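Local coordinates for protein dextranase (Pseudarthrobacter oxydans, PDB 6NZS) that hydrolyses dextran from within its chains, cleaving (1->6)-alpha-D-glucosidic linkages, as a glycoside hydrolase of family 49, at residues 147-152 / 404-409; 157-162 / 511-516; 313-318 / 332-337; 547-550 / 555-558. All coordinates share one frame; numbering follows the deposited sequence.

Contact 1 (147-152 / 404-409); sequences SVEFEP and VIWKNE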
loop_
_atom_site.group_PDB
_atom_site.type_symbol
_atom_site.label_atom_id
_atom_site.label_comp_id
_atom_site.label_asym_id
_atom_site.label_seq_id
_atom_site.Cartn_x
_atom_site.Cartn_y
_atom_site.Cartn_z
ATOM N N SER A 147 5.566 0.787 -11.943
ATOM C CA SER A 147 6.787 1.522 -11.657
ATOM C C SER A 147 7.678 1.538 -12.896
ATOM O O SER A 147 7.833 0.515 -13.579
ATOM C CB SER A 147 7.520 0.806 -10.517
ATOM O OG SER A 147 8.802 1.365 -10.313
ATOM N N VAL A 148 8.264 2.704 -13.175
ATOM C CA VAL A 148 9.185 2.912 -14.291
ATOM C C VAL A 148 10.578 3.146 -13.709
ATOM O O VAL A 148 10.785 4.091 -12.936
ATOM C CB VAL A 148 8.737 4.103 -15.154
ATOM C CG1 VAL A 148 9.730 4.370 -16.275
ATOM C CG2 VAL A 148 7.334 3.856 -15.711
ATOM N N GLU A 149 11.530 2.281 -14.062
ATOM C CA GLU A 149 12.797 2.170 -13.328
ATOM C C GLU A 149 13.981 2.390 -14.269
ATOM O O GLU A 149 14.407 1.471 -14.980
ATOM C CB GLU A 149 12.858 0.824 -12.605
ATOM C CG GLU A 149 11.543 0.533 -11.875
ATOM C CD GLU A 149 11.627 -0.489 -10.760
ATOM O OE1 GLU A 149 12.667 -1.174 -10.610
ATOM O OE2 GLU A 149 10.635 -0.586 -10.016
ATOM N N PHE A 150 14.520 3.608 -14.269
ATOM C CA PHE A 150 15.702 3.912 -15.069
ATOM C C PHE A 150 16.938 3.370 -14.353
ATOM O O PHE A 150 17.159 3.661 -13.170
ATOM C CB PHE A 150 15.847 5.424 -15.238
ATOM C CG PHE A 150 14.905 6.033 -16.242
ATOM C CD1 PHE A 150 13.566 6.246 -15.928
ATOM C CD2 PHE A 150 15.372 6.434 -17.483
ATOM C CE1 PHE A 150 12.706 6.828 -16.850
ATOM C CE2 PHE A 150 14.515 7.015 -18.409
ATOM C CZ PHE A 150 13.185 7.207 -18.091
ATOM N N GLU A 151 17.742 2.584 -15.070
ATOM C CA GLU A 151 18.935 1.979 -14.477
ATOM C C GLU A 151 19.841 2.948 -13.716
ATOM O O GLU A 151 20.272 2.593 -12.603
ATOM C CB GLU A 151 19.703 1.174 -15.537
ATOM C CG GLU A 151 20.694 0.187 -14.945
ATOM C CD GLU A 151 21.390 -0.626 -16.014
ATOM O OE1 GLU A 151 20.688 -1.299 -16.802
ATOM O OE2 GLU A 151 22.636 -0.582 -16.072
ATOM N N PRO A 152 20.158 4.153 -14.213
ATOM C CA PRO A 152 21.030 5.055 -13.439
ATOM C C PRO A 152 20.437 5.525 -12.120
ATOM O O PRO A 152 21.186 6.056 -11.287
ATOM C CB PRO A 152 21.263 6.242 -14.388
ATOM C CG PRO A 152 20.869 5.758 -15.731
ATOM C CD PRO A 152 19.846 4.702 -15.548
ATOM N N VAL A 404 -0.807 -4.159 -6.551
ATOM C CA VAL A 404 0.619 -3.898 -6.725
ATOM C C VAL A 404 1.110 -3.243 -5.442
ATOM O O VAL A 404 0.486 -2.293 -4.952
ATOM C CB VAL A 404 0.847 -2.972 -7.931
ATOM C CG1 VAL A 404 2.315 -2.565 -8.028
ATOM C CG2 VAL A 404 0.392 -3.654 -9.229
ATOM N N ILE A 405 2.208 -3.758 -4.878
ATOM C CA ILE A 405 2.668 -3.327 -3.560
ATOM C C ILE A 405 4.140 -2.940 -3.623
ATOM O O ILE A 405 4.969 -3.710 -4.120
ATOM C CB ILE A 405 2.449 -4.419 -2.495
ATOM C CG1 ILE A 405 0.950 -4.738 -2.369
ATOM C CG2 ILE A 405 3.060 -3.982 -1.153
ATOM C CD1 ILE A 405 0.646 -5.926 -1.452
ATOM N N TRP A 406 4.459 -1.742 -3.120
ATOM C CA TRP A 406 5.833 -1.302 -2.881
ATOM C C TRP A 406 5.983 -1.286 -1.365
ATOM O O TRP A 406 5.538 -0.355 -0.690
ATOM C CB TRP A 406 6.082 0.083 -3.478
ATOM C CG TRP A 406 7.552 0.435 -3.586
ATOM C CD1 TRP A 406 8.522 0.318 -2.615
ATOM C CD2 TRP A 406 8.208 0.950 -4.746
ATOM N NE1 TRP A 406 9.737 0.733 -3.119
ATOM C CE2 TRP A 406 9.568 1.124 -4.421
ATOM C CE3 TRP A 406 7.770 1.289 -6.035
ATOM C CZ2 TRP A 406 10.502 1.608 -5.347
ATOM C CZ3 TRP A 406 8.690 1.761 -6.943
ATOM C CH2 TRP A 406 10.041 1.909 -6.603
ATOM N N LYS A 407 6.579 -2.332 -0.823
ATOM C CA LYS A 407 6.709 -2.459 0.616
ATOM C C LYS A 407 7.960 -1.715 1.070
ATOM O O LYS A 407 8.975 -1.724 0.372
ATOM C CB LYS A 407 6.790 -3.954 0.955
ATOM C CG LYS A 407 7.115 -4.295 2.395
ATOM C CD LYS A 407 5.947 -3.973 3.305
ATOM C CE LYS A 407 6.395 -3.928 4.747
ATOM N NZ LYS A 407 5.206 -3.785 5.658
ATOM N N ASN A 408 7.876 -1.038 2.223
ATOM C CA ASN A 408 9.062 -0.402 2.788
ATOM C C ASN A 408 9.736 -1.359 3.771
ATOM O O ASN A 408 9.991 -2.511 3.411
ATOM C CB ASN A 408 8.735 0.984 3.365
ATOM C CG ASN A 408 8.488 2.028 2.270
ATOM O OD1 ASN A 408 8.434 1.705 1.083
ATOM N ND2 ASN A 408 8.388 3.292 2.673
ATOM N N GLU A 409 10.015 -0.927 5.003
ATOM C CA GLU A 409 10.887 -1.690 5.897
ATOM C C GLU A 409 10.140 -2.520 6.928
ATOM O O GLU A 409 10.560 -3.643 7.248
ATOM C CB GLU A 409 11.793 -0.723 6.667
ATOM C CG GLU A 409 12.791 0.008 5.794
ATOM C CD GLU A 409 12.382 1.431 5.493
ATOM O OE1 GLU A 409 11.267 1.834 5.888
ATOM O OE2 GLU A 409 13.179 2.150 4.854
#
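Ser147 and Trp406 both carry their outer atoms anti to the backbone nitrogen (chi1 172° for the serine, -165° for the tryptophan), and these torsions send a hydroxyl and an indole at each other across two strands whose nearest CA atoms, those of Ser147 and Trp406, are 9.3 Å apart. The far corner of the six-membered ring does the touching: Trp406 CZ3 comes within 3.4 Å of Ser147 OG, which approaches the ring obliquely. Ser147 CB lies a little further back, 3.9 Å from the same Trp406 CZ3. The hydroxyl is engaged elsewhere, since Ser147 OG donates to Glu149 OE2 at 2.7 Å, on the anti lone pair of the carboxylate. That oxygen is also bound by His435 NE2, and Glu149 OE2 stands 4.3 Å from Trp406 CH2. Because Trp406 NE1 bonds to Glu181 OE1, the indole is tethered at its pyrrole side as well as packed at its benzene end, which probably limits its rotation. Strand 144-150 runs between strands 114-117 and 176-192 of the N-terminal Ig-like domain, whereas strand 398-407 lies between 382-386 and 423-435 of the beta-solenoid; the contact therefore bridges the two parts.

Contact 2 (157-162 / 511-516); sequences AYNDMS and NGLDWT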
loop_
_atom_site.group_PDB
_atom_site.type_symbol
_atom_site.label_atom_id
_atom_site.label_comp_id
_atom_site.label_asym_id
_atom_site.label_seq_id
_atom_site.Cartn_x
_atom_site.Cartn_y
_atom_site.Cartn_z
ATOM N N ALA A 157 19.928 -0.945 -1.083
ATOM C CA ALA A 157 19.889 -0.804 0.366
ATOM C C ALA A 157 20.600 -1.993 0.999
ATOM O O ALA A 157 20.378 -3.142 0.596
ATOM C CB ALA A 157 18.442 -0.754 0.847
ATOM N N TYR A 158 21.460 -1.711 1.980
ATOM C CA TYR A 158 22.206 -2.729 2.710
ATOM C C TYR A 158 21.865 -2.687 4.192
ATOM O O TYR A 158 21.511 -1.640 4.732
ATOM C CB TYR A 158 23.717 -2.484 2.589
ATOM C CG TYR A 158 24.229 -2.617 1.184
ATOM C CD1 TYR A 158 24.213 -1.530 0.316
ATOM C CD2 TYR A 158 24.730 -3.823 0.720
ATOM C CE1 TYR A 158 24.685 -1.643 -0.983
ATOM C CE2 TYR A 158 25.204 -3.944 -0.581
ATOM C CZ TYR A 158 25.166 -2.856 -1.427
ATOM O OH TYR A 158 25.644 -2.972 -2.721
ATOM N N ASN A 159 22.000 -3.831 4.853
ATOM C CA ASN A 159 21.894 -3.902 6.303
ATOM C C ASN A 159 23.315 -3.911 6.844
ATOM O O ASN A 159 24.124 -4.757 6.451
ATOM C CB ASN A 159 21.123 -5.152 6.744
ATOM C CG ASN A 159 20.857 -5.177 8.248
ATOM O OD1 ASN A 159 21.596 -4.577 9.027
ATOM N ND2 ASN A 159 19.809 -5.874 8.656
ATOM N N ASP A 160 23.635 -2.937 7.699
ATOM C CA ASP A 160 24.990 -2.862 8.245
ATOM C C ASP A 160 25.255 -3.875 9.354
ATOM O O ASP A 160 26.391 -3.952 9.855
ATOM C CB ASP A 160 25.360 -1.423 8.653
ATOM C CG ASP A 160 24.630 -0.926 9.905
ATOM O OD1 ASP A 160 23.908 -1.691 10.580
ATOM O OD2 ASP A 160 24.792 0.273 10.216
ATOM N N MET A 161 24.237 -4.639 9.752
ATOM C CA MET A 161 24.360 -5.738 10.703
ATOM C C MET A 161 24.711 -5.274 12.109
ATOM O O MET A 161 25.133 -6.085 12.945
ATOM C CB MET A 161 25.305 -6.840 10.204
ATOM C CG MET A 161 24.930 -7.340 8.796
ATOM S SD MET A 161 23.217 -7.909 8.692
ATOM C CE MET A 161 23.421 -9.559 9.318
ATOM N N SER A 162 24.492 -3.997 12.396
ATOM C CA SER A 162 24.801 -3.445 13.707
ATOM C C SER A 162 23.782 -3.896 14.750
ATOM O O SER A 162 22.587 -4.009 14.473
ATOM C CB SER A 162 24.823 -1.917 13.634
ATOM O OG SER A 162 23.561 -1.392 13.241
ATOM N N ASN A 511 17.590 -12.252 0.237
ATOM C CA ASN A 511 18.559 -11.178 0.421
ATOM C C ASN A 511 19.856 -11.713 1.037
ATOM O O ASN A 511 20.059 -12.922 1.195
ATOM C CB ASN A 511 17.928 -10.017 1.186
ATOM C CG ASN A 511 17.559 -10.377 2.627
ATOM O OD1 ASN A 511 18.122 -11.295 3.225
ATOM N ND2 ASN A 511 16.609 -9.637 3.190
ATOM N N GLY A 512 20.762 -10.807 1.389
ATOM C CA GLY A 512 22.073 -11.174 1.894
ATOM C C GLY A 512 22.186 -11.481 3.378
ATOM O O GLY A 512 23.303 -11.664 3.880
ATOM N N LEU A 513 21.074 -11.555 4.104
ATOM C CA LEU A 513 21.122 -11.893 5.520
ATOM C C LEU A 513 21.533 -13.353 5.695
ATOM O O LEU A 513 21.535 -14.145 4.749
ATOM C CB LEU A 513 19.739 -11.691 6.141
ATOM C CG LEU A 513 19.214 -10.258 6.115
ATOM C CD1 LEU A 513 17.777 -10.231 6.577
ATOM C CD2 LEU A 513 20.087 -9.358 6.993
ATOM N N ASP A 514 21.883 -13.713 6.930
ATOM C CA ASP A 514 22.114 -15.119 7.233
ATOM C C ASP A 514 20.823 -15.901 7.011
ATOM O O ASP A 514 19.718 -15.387 7.221
ATOM C CB ASP A 514 22.500 -15.294 8.701
ATOM C CG ASP A 514 23.884 -14.776 9.021
ATOM O OD1 ASP A 514 24.535 -14.161 8.156
ATOM O OD2 ASP A 514 24.322 -14.993 10.172
ATOM N N TRP A 515 20.956 -17.174 6.628
ATOM C CA TRP A 515 19.747 -17.958 6.379
ATOM C C TRP A 515 18.882 -18.101 7.628
ATOM O O TRP A 515 17.662 -18.231 7.517
ATOM C CB TRP A 515 20.034 -19.306 5.696
ATOM C CG TRP A 515 21.046 -20.219 6.353
ATOM C CD1 TRP A 515 22.358 -20.374 5.994
ATOM C CD2 TRP A 515 20.818 -21.129 7.437
ATOM N NE1 TRP A 515 22.960 -21.312 6.795
ATOM C CE2 TRP A 515 22.042 -21.787 7.692
ATOM C CE3 TRP A 515 19.704 -21.447 8.219
ATOM C CZ2 TRP A 515 22.182 -22.744 8.699
ATOM C CZ3 TRP A 515 19.847 -22.402 9.228
ATOM C CH2 TRP A 515 21.079 -23.031 9.457
ATOM N N THR A 516 19.483 -18.037 8.821
ATOM C CA THR A 516 18.699 -18.077 10.053
ATOM C C THR A 516 17.738 -16.894 10.161
ATOM O O THR A 516 16.669 -17.021 10.774
ATOM C CB THR A 516 19.637 -18.124 11.260
ATOM O OG1 THR A 516 20.623 -17.092 11.142
ATOM C CG2 THR A 516 20.338 -19.467 11.332
#
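Leu513 reaches Asn159 and Met161 with a single methyl, CD2. Met161 is folded, with CG beside its own backbone N and further bends at chi2 and chi3, and this coiled shape brings the sulfur against the leucine methyl, the two side chains meeting at a slant: Met161 SD is 3.8 Å from Leu513 CD2, with Met161 CE only slightly further off, at 4.1 Å from the same Leu513 CD2. Asn159 is drawn out differently. Its CG is anti to the backbone N (chi1 -174°), and the amide stands roughly perpendicular to the leucine, bringing Asn159 ND2 to 3.9 Å from Leu513 CD2. The other end of the amide closes an Asx turn, in which Met161 N donates to Asn159 OD1 at 2.7 Å from above the carbonyl plane, 36° out of it. Asn159 ND2 meanwhile donates to the carbonyl of Tyr439 and, weakly, to that of Ser165. A second Asx turn, from Leu513 N to Asn511 OD1 at 3.1 Å, shapes the opposing loop. With an alanine here, Met161 N and the Tyr439 carbonyl would probably lose their side-chain mate, and with it the Asx turn that positions Met161. The direct contacts are van der Waals ones, a methyl against a sulfur and an amide nitrogen; flanking polar links, notably the Arg176-Asp514 salt bridge, supplement this packing between Ig-like domain and solenoid loop.

Contact 3 (313-318 / 332-337); sequences VKMLQF and VTVAEP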
loop_
_atom_site.group_PDB
_atom_site.type_symbol
_atom_site.label_atom_id
_atom_site.label_comp_id
_atom_site.label_asym_id
_atom_site.label_seq_id
_atom_site.Cartn_x
_atom_site.Cartn_y
_atom_site.Cartn_z
ATOM N N VAL A 313 -4.649 11.010 13.951
ATOM C CA VAL A 313 -5.331 11.322 12.696
ATOM C C VAL A 313 -5.209 10.156 11.727
ATOM O O VAL A 313 -4.108 9.663 11.448
ATOM C CB VAL A 313 -4.756 12.610 12.088
ATOM C CG1 VAL A 313 -5.345 12.860 10.690
ATOM C CG2 VAL A 313 -5.011 13.797 12.994
ATOM N N LYS A 314 -6.349 9.703 11.221
ATOM C CA LYS A 314 -6.420 8.717 10.156
ATOM C C LYS A 314 -6.782 9.448 8.872
ATOM O O LYS A 314 -7.454 10.480 8.900
ATOM C CB LYS A 314 -7.497 7.675 10.471
ATOM C CG LYS A 314 -7.453 7.156 11.909
ATOM C CD LYS A 314 -6.214 6.304 12.160
ATOM C CE LYS A 314 -6.366 5.434 13.414
ATOM N NZ LYS A 314 -6.622 6.264 14.634
ATOM N N MET A 315 -6.307 8.933 7.736
ATOM C CA MET A 315 -6.633 9.621 6.490
ATOM C C MET A 315 -8.120 9.507 6.168
ATOM O O MET A 315 -8.737 10.478 5.709
ATOM C CB MET A 315 -5.763 9.109 5.341
ATOM C CG MET A 315 -4.266 9.430 5.504
ATOM S SD MET A 315 -3.890 11.192 5.623
ATOM C CE MET A 315 -4.376 11.745 3.986
ATOM N N LEU A 316 -8.707 8.336 6.425
ATOM C CA LEU A 316 -10.126 8.085 6.215
ATOM C C LEU A 316 -10.643 7.244 7.371
ATOM O O LEU A 316 -10.066 6.201 7.692
ATOM C CB LEU A 316 -10.356 7.335 4.900
ATOM C CG LEU A 316 -10.000 8.085 3.619
ATOM C CD1 LEU A 316 -10.048 7.122 2.443
ATOM C CD2 LEU A 316 -10.918 9.276 3.398
ATOM N N GLN A 317 -11.743 7.688 7.983
ATOM C CA GLN A 317 -12.328 6.952 9.097
ATOM C C GLN A 317 -13.844 6.993 8.985
ATOM O O GLN A 317 -14.415 8.022 8.614
ATOM C CB GLN A 317 -11.891 7.526 10.451
ATOM C CG GLN A 317 -12.638 6.912 11.635
ATOM C CD GLN A 317 -11.970 7.199 12.958
ATOM O OE1 GLN A 317 -10.795 7.565 13.005
ATOM N NE2 GLN A 317 -12.718 7.035 14.049
ATOM N N PHE A 318 -14.480 5.868 9.304
ATOM C CA PHE A 318 -15.924 5.730 9.231
ATOM C C PHE A 318 -16.450 5.095 10.504
ATOM O O PHE A 318 -15.718 4.441 11.250
ATOM C CB PHE A 318 -16.325 4.855 8.048
ATOM C CG PHE A 318 -16.017 5.473 6.727
ATOM C CD1 PHE A 318 -14.755 5.349 6.159
ATOM C CD2 PHE A 318 -16.981 6.199 6.062
ATOM C CE1 PHE A 318 -14.477 5.937 4.937
ATOM C CE2 PHE A 318 -16.711 6.782 4.850
ATOM C CZ PHE A 318 -15.461 6.657 4.282
ATOM N N VAL A 332 -9.192 7.499 -5.555
ATOM C CA VAL A 332 -8.344 8.458 -4.852
ATOM C C VAL A 332 -6.939 7.913 -4.627
ATOM O O VAL A 332 -6.717 6.698 -4.485
ATOM C CB VAL A 332 -8.982 8.907 -3.522
ATOM C CG1 VAL A 332 -10.321 9.595 -3.773
ATOM C CG2 VAL A 332 -9.166 7.729 -2.595
ATOM N N THR A 333 -5.985 8.837 -4.563
ATOM C CA THR A 333 -4.613 8.568 -4.145
ATOM C C THR A 333 -4.457 9.187 -2.769
ATOM O O THR A 333 -4.649 10.397 -2.613
ATOM C CB THR A 333 -3.620 9.220 -5.108
ATOM O OG1 THR A 333 -3.780 8.657 -6.414
ATOM C CG2 THR A 333 -2.174 8.992 -4.667
ATOM N N VAL A 334 -4.113 8.361 -1.787
ATOM C CA VAL A 334 -3.828 8.805 -0.425
ATOM C C VAL A 334 -2.313 8.913 -0.292
ATOM O O VAL A 334 -1.600 7.910 -0.420
ATOM C CB VAL A 334 -4.414 7.824 0.604
ATOM C CG1 VAL A 334 -3.968 8.195 2.021
ATOM C CG2 VAL A 334 -5.936 7.811 0.490
ATOM N N ALA A 335 -1.811 10.124 -0.056
ATOM C CA ALA A 335 -0.378 10.384 -0.025
ATOM C C ALA A 335 0.065 10.813 1.365
ATOM O O ALA A 335 -0.663 11.515 2.073
ATOM C CB ALA A 335 -0.011 11.487 -1.017
ATOM N N GLU A 336 1.276 10.400 1.734
ATOM C CA GLU A 336 1.955 10.878 2.934
ATOM C C GLU A 336 1.109 10.833 4.210
ATOM O O GLU A 336 0.945 11.849 4.896
ATOM C CB GLU A 336 2.526 12.271 2.710
ATOM C CG GLU A 336 4.027 12.304 2.671
ATOM C CD GLU A 336 4.572 13.641 2.224
ATOM O OE1 GLU A 336 4.990 13.763 1.057
ATOM O OE2 GLU A 336 4.598 14.560 3.057
ATOM N N PRO A 337 0.586 9.672 4.577
ATOM C CA PRO A 337 -0.193 9.575 5.812
ATOM C C PRO A 337 0.703 9.754 7.028
ATOM O O PRO A 337 1.871 9.330 7.027
ATOM C CB PRO A 337 -0.766 8.151 5.749
ATOM C CG PRO A 337 0.204 7.399 4.909
ATOM C CD PRO A 337 0.686 8.375 3.883
#
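Next to Met315, which packs against Val334 and Pro337, the ammonium NZ of Lys314 is gripped by two backbone carbonyls, those of His309 and Cys312, in the stretch that holds the Cys308-Cys312 disulfide. Lys314 points away from the 332-337 segment, and Met315 points toward it. Met315 sets CG beside its backbone N (chi1 -66°) and bends again at chi2 and chi3, so the chain curls over its partners instead of reaching past them. Met315 CG is the pivot, 3.7 Å from Val334 CG1 and equally 3.7 Å from Pro337 CB. The methionine and the valine lie antiparallel side by side, whereas the proline stands roughly perpendicular to the methionine. Beyond the bend, Met315 CE settles 4.1 Å from Val334 CG1. On the far side of the second strand, Glu336 turns away and is bound through its two carboxylate oxygens by Ser58 and Ser62. Leu284, on strand 283-285, adds to the apolar packing around Met315. Strands 316-320 and 325-335 lie on different faces of the solenoid, each paired in parallel with neighbouring strands, and residues on and beside them meet across the buried interior, as in a parallel beta-helix of the pectate lyase-like clan, where successive faces pack across the core.

Contact 4 (547-550 / 555-558); sequences LENY and EVIE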
loop_
_atom_site.group_PDB
_atom_site.type_symbol
_atom_site.label_atom_id
_atom_site.label_comp_id
_atom_site.label_asym_id
_atom_site.label_seq_id
_atom_site.Cartn_x
_atom_site.Cartn_y
_atom_site.Cartn_z
ATOM N N LEU A 547 1.377 -24.990 0.770
ATOM C CA LEU A 547 2.273 -24.185 -0.063
ATOM C C LEU A 547 2.387 -24.894 -1.408
ATOM O O LEU A 547 3.190 -25.819 -1.566
ATOM C CB LEU A 547 3.640 -24.025 0.594
ATOM C CG LEU A 547 3.597 -23.518 2.037
ATOM C CD1 LEU A 547 4.984 -23.509 2.662
ATOM C CD2 LEU A 547 2.953 -22.146 2.141
ATOM N N GLU A 548 1.591 -24.461 -2.374
ATOM C CA GLU A 548 1.551 -25.066 -3.700
ATOM C C GLU A 548 2.319 -24.170 -4.666
ATOM O O GLU A 548 1.984 -22.995 -4.820
ATOM C CB GLU A 548 0.100 -25.213 -4.164
ATOM C CG GLU A 548 -0.030 -25.858 -5.526
ATOM C CD GLU A 548 -1.469 -25.997 -5.988
ATOM O OE1 GLU A 548 -2.383 -25.560 -5.255
ATOM O OE2 GLU A 548 -1.681 -26.545 -7.088
ATOM N N ASN A 549 3.352 -24.718 -5.311
ATOM C CA ASN A 549 4.186 -23.936 -6.224
ATOM C C ASN A 549 4.785 -22.712 -5.538
ATOM O O ASN A 549 4.836 -21.623 -6.114
ATOM C CB ASN A 549 3.441 -23.538 -7.496
ATOM C CG ASN A 549 2.878 -24.724 -8.218
ATOM O OD1 ASN A 549 3.445 -25.817 -8.162
ATOM N ND2 ASN A 549 1.754 -24.527 -8.904
ATOM N N TYR A 550 5.197 -22.883 -4.289
ATOM C CA TYR A 550 6.088 -21.928 -3.639
ATOM C C TYR A 550 7.453 -22.073 -4.292
ATOM O O TYR A 550 7.991 -23.180 -4.365
ATOM C CB TYR A 550 6.148 -22.270 -2.148
ATOM C CG TYR A 550 7.256 -21.646 -1.318
ATOM C CD1 TYR A 550 7.734 -20.361 -1.584
ATOM C CD2 TYR A 550 7.813 -22.342 -0.254
ATOM C CE1 TYR A 550 8.732 -19.800 -0.809
ATOM C CE2 TYR A 550 8.809 -21.798 0.522
ATOM C CZ TYR A 550 9.273 -20.525 0.239
ATOM O OH TYR A 550 10.273 -19.991 1.012
ATOM N N GLU A 555 12.769 -22.177 -8.723
ATOM C CA GLU A 555 12.770 -23.571 -8.296
ATOM C C GLU A 555 11.649 -23.784 -7.286
ATOM O O GLU A 555 11.599 -23.107 -6.256
ATOM C CB GLU A 555 14.118 -23.935 -7.671
ATOM C CG GLU A 555 14.177 -25.355 -7.118
ATOM C CD GLU A 555 15.555 -25.736 -6.597
ATOM O OE1 GLU A 555 16.574 -25.288 -7.167
ATOM O OE2 GLU A 555 15.619 -26.502 -5.619
ATOM N N VAL A 556 10.769 -24.747 -7.562
ATOM C CA VAL A 556 9.643 -25.018 -6.672
ATOM C C VAL A 556 10.121 -25.783 -5.445
ATOM O O VAL A 556 10.863 -26.770 -5.556
ATOM C CB VAL A 556 8.528 -25.778 -7.408
ATOM C CG1 VAL A 556 7.417 -26.154 -6.437
ATOM C CG2 VAL A 556 7.980 -24.934 -8.542
ATOM N N ILE A 557 9.693 -25.323 -4.273
ATOM C CA ILE A 557 10.023 -25.942 -2.996
ATOM C C ILE A 557 9.092 -27.131 -2.765
ATOM O O ILE A 557 7.865 -26.998 -2.830
ATOM C CB ILE A 557 9.872 -24.906 -1.870
ATOM C CG1 ILE A 557 10.688 -23.640 -2.189
ATOM C CG2 ILE A 557 10.212 -25.505 -0.514
ATOM C CD1 ILE A 557 12.146 -23.901 -2.580
ATOM N N GLU A 558 9.668 -28.300 -2.485
ATOM C CA GLU A 558 8.859 -29.505 -2.309
ATOM C C GLU A 558 9.319 -30.281 -1.083
ATOM O O GLU A 558 10.520 -30.504 -0.897
ATOM C CB GLU A 558 8.946 -30.414 -3.541
ATOM C CG GLU A 558 8.532 -29.763 -4.852
ATOM C CD GLU A 558 8.760 -30.675 -6.049
ATOM O OE1 GLU A 558 8.139 -31.756 -6.105
ATOM O OE2 GLU A 558 9.563 -30.318 -6.933
HETATM O O HOH W 1 5.660 -25.511 -3.212
#
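Ile557 lies over one face of the Tyr550 ring. Its CG1 sits 3.9 Å from the ring centroid, 20° off the normal and displaced toward the rim, a CH-pi contact. Tyr550 makes this possible by holding CG anti to its backbone N (chi1 165°), which places the ring against Ile557. The branch point helps too, with Ile557 CB 3.7 Å from Tyr550 CD2, and the two side chains run slantwise to each other. The hydroxyl of Tyr550 reaches away to the carbonyl of Gly570. Strands 545-552 and 555-556 form a beta hairpin here at the C-terminal end of the parallel beta-solenoid, and the backbone pairing runs beside the ring: Ile557 N donates to Tyr550 O at 2.7 Å, almost straight at 174°. A phenylalanine here would be likely to leave the Gly570 carbonyl without its hydroxyl mate and the ring without that polar anchor. The same Tyr550 O receives a weaker CA-H...O approach from Val556 CA at 3.4 Å. A methyl of Val556 touches the other segment, Val556 CG1 lying 3.9 Å from Asn549 CA, while the Asn549 amide is held by Thr587 N through OD1. Between the strands a water accepts from Tyr550 N at 2.9 Å, and it bonds to Ile557 O at 2.7 Å and Leu547 O at 3.0 Å.

Overall arrangement
Contacts 1 and 2 both join the N-terminal Ig-like domain to the beta-solenoid, through the successive strands 144-150 and 154-159, and their centres lie about 20 Å apart. Their segments alternate along the chain, in the order 147-152, 157-162, 404-409, 511-516. Contact 3 falls in the sequence between the segments of both and lies within the solenoid, about 22 Å from contact 1 and 33 Å from contact 2, centre to centre. Contact 4 follows last, about 37 Å from contact 3. None touches another. Contacts 1 and 2 thus tie the Ig-like domain to the solenoid at two places, while contacts 3 and 4 belong to the solenoid's interior and its C-terminal hairpin.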